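Local coordinates for hydroquinone dioxygenase small subunit (Pseudomonas sp., PDB 4ZXA) that forms, together with the large subunit, the hydroquinone 1,2-dioxygenase PnpCD, a metal-dependent ring-cleaving enzyme of the hydroquinone pathway with a cupin fold, at the interface of chains A and B. Numbering follows the deposited sequence. Chains: chain A, Hydroquinone dioxygenase small subunit; chain B, Hydroquinone dioxygenase large subunit.

The interface of chains A and B. Residues chain A 122-124, 128-130; chain B 202-203, 216-217.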
loop_
_atom_site.group_PDB
_atom_site.type_symbol
_atom_site.label_atom_id
_atom_site.label_comp_id
_atom_site.label_asym_id
_atom_site.label_seq_id
_atom_site.Cartn_x
_atom_site.Cartn_y
_atom_site.Cartn_z
ATOM N N VAL A 122 16.620 24.962 38.277
ATOM C CA VAL A 122 15.801 23.882 37.779
ATOM C C VAL A 122 16.618 22.594 37.835
ATOM O O VAL A 122 17.839 22.605 37.659
ATOM C CB VAL A 122 15.350 24.160 36.319
ATOM C CG1 VAL A 122 14.618 22.962 35.752
ATOM C CG2 VAL A 122 14.473 25.398 36.266
ATOM N N LEU A 123 15.933 21.484 38.071
ATOM C CA LEU A 123 16.582 20.186 38.098
ATOM C C LEU A 123 16.100 19.291 36.975
ATOM O O LEU A 123 15.022 18.720 37.045
ATOM C CB LEU A 123 16.331 19.522 39.439
ATOM C CG LEU A 123 17.622 19.430 40.226
ATOM C CD1 LEU A 123 17.347 19.338 41.730
ATOM C CD2 LEU A 123 18.376 18.218 39.673
ATOM N N LEU A 124 16.916 19.164 35.940
ATOM C CA LEU A 124 16.515 18.452 34.731
ATOM C C LEU A 124 17.030 17.019 34.710
ATOM O O LEU A 124 18.238 16.770 34.816
ATOM C CB LEU A 124 17.027 19.182 33.478
ATOM C CG LEU A 124 16.555 20.624 33.271
ATOM C CD1 LEU A 124 17.261 21.267 32.067
ATOM C CD2 LEU A 124 15.033 20.693 33.113
ATOM N N HIS A 128 13.760 16.014 29.920
ATOM C CA HIS A 128 13.265 17.284 30.423
ATOM C C HIS A 128 13.814 18.479 29.649
ATOM O O HIS A 128 14.976 18.496 29.220
ATOM C CB HIS A 128 13.573 17.437 31.914
ATOM C CG HIS A 128 12.890 16.415 32.772
ATOM N ND1 HIS A 128 13.210 16.232 34.094
ATOM C CD2 HIS A 128 11.914 15.525 32.482
ATOM C CE1 HIS A 128 12.444 15.269 34.599
ATOM N NE2 HIS A 128 11.652 14.830 33.632
ATOM N N GLN A 129 12.962 19.485 29.488
ATOM C CA GLN A 129 13.307 20.688 28.750
ATOM C C GLN A 129 13.092 21.913 29.653
ATOM O O GLN A 129 12.151 21.959 30.454
ATOM C CB GLN A 129 12.435 20.770 27.483
ATOM C CG GLN A 129 12.631 22.001 26.605
ATOM C CD GLN A 129 11.791 21.948 25.318
ATOM O OE1 GLN A 129 11.862 20.980 24.553
ATOM N NE2 GLN A 129 10.990 22.989 25.080
ATOM N N CYS A 130 13.973 22.898 29.534
ATOM C CA CYS A 130 13.710 24.175 30.160
ATOM C C CYS A 130 13.990 25.324 29.194
ATOM O O CYS A 130 14.785 25.194 28.255
ATOM C CB CYS A 130 14.528 24.342 31.451
ATOM S SG CYS A 130 16.242 24.809 31.179
ATOM N N PRO B 202 10.217 17.888 35.769
ATOM C CA PRO B 202 11.434 18.434 36.379
ATOM C C PRO B 202 11.049 19.278 37.594
ATOM O O PRO B 202 9.904 19.740 37.676
ATOM C CB PRO B 202 11.995 19.365 35.296
ATOM C CG PRO B 202 11.115 19.210 34.093
ATOM C CD PRO B 202 9.839 18.600 34.536
ATOM N N GLU B 203 11.977 19.483 38.520
ATOM C CA GLU B 203 11.699 20.326 39.676
ATOM C C GLU B 203 12.129 21.746 39.384
ATOM O O GLU B 203 13.285 22.000 38.996
ATOM C CB GLU B 203 12.396 19.801 40.939
ATOM C CG GLU B 203 11.678 18.610 41.601
ATOM C CD GLU B 203 12.439 18.001 42.796
ATOM O OE1 GLU B 203 13.352 18.661 43.354
ATOM O OE2 GLU B 203 12.112 16.850 43.174
ATOM N N ALA B 216 10.162 24.820 32.883
ATOM C CA ALA B 216 10.719 23.541 32.482
ATOM C C ALA B 216 9.606 22.510 32.544
ATOM O O ALA B 216 8.815 22.512 33.483
ATOM C CB ALA B 216 11.850 23.162 33.411
ATOM N N PHE B 217 9.524 21.644 31.537
ATOM C CA PHE B 217 8.547 20.549 31.558
ATOM C C PHE B 217 9.190 19.276 31.046
ATOM O O PHE B 217 10.313 19.300 30.545
ATOM C CB PHE B 217 7.306 20.885 30.716
ATOM C CG PHE B 217 7.574 20.952 29.230
ATOM C CD1 PHE B 217 8.283 22.009 28.686
ATOM C CD2 PHE B 217 7.109 19.968 28.383
ATOM C CE1 PHE B 217 8.537 22.078 27.320
ATOM C CE2 PHE B 217 7.346 20.032 27.022
ATOM C CZ PHE B 217 8.065 21.091 26.487
#
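B:Ala216 turns its methyl carbon CB toward a small apolar group of the small subunit, meeting the CB of A:Cys130 at 3.5 Å and the CG1 methyl of A:Val122 at 3.6 Å. That branch of A:Val122 stands anti to the backbone N (chi1 174°), which carries it to the alanine. The CD2 methyl of A:Leu124 lies 4.0 Å from both B:Ala216 CB and the ring carbon CB of B:Pro202, a loose contact with each. Beside it, B:Pro202 lies over one face of the A:His128 imidazole: its CG is 3.8 Å from the ring centroid and offset toward the rim, a CH-pi contact. An alanine in place of A:His128 would probably leave B:Pro202 without its aromatic platform and open a gap beneath the proline ring.

Further out, A:Gln129 and B:Phe217 run side by side, pointing the same way. The amide of the extended glutamine is turned 71° from the phenyl plane, and its NE2 comes to 3.4 Å from CE1 of B:Phe217, a van der Waals approach.

Backbone pairing forms the polar rim, joining strand 116-125 of chain A to strand 203-206 of chain B, and strand 128-132 to strand 216-218, through antiparallel bridges. This pairing probably helps hold the two subunits of PnpCD together. A:Gln129 and B:Phe217 exchange two hydrogen bonds: A:Gln129 N gives a nearly straight one to B:Phe217 O (177° at H), while B:Phe217 N returns a more bent one to A:Gln129 O. At the bridge between A:Leu123 and B:Glu203 the return bond from B:Glu203 N is weak, whereas A:Leu123 N donates to B:Glu203 O at 2.9 Å.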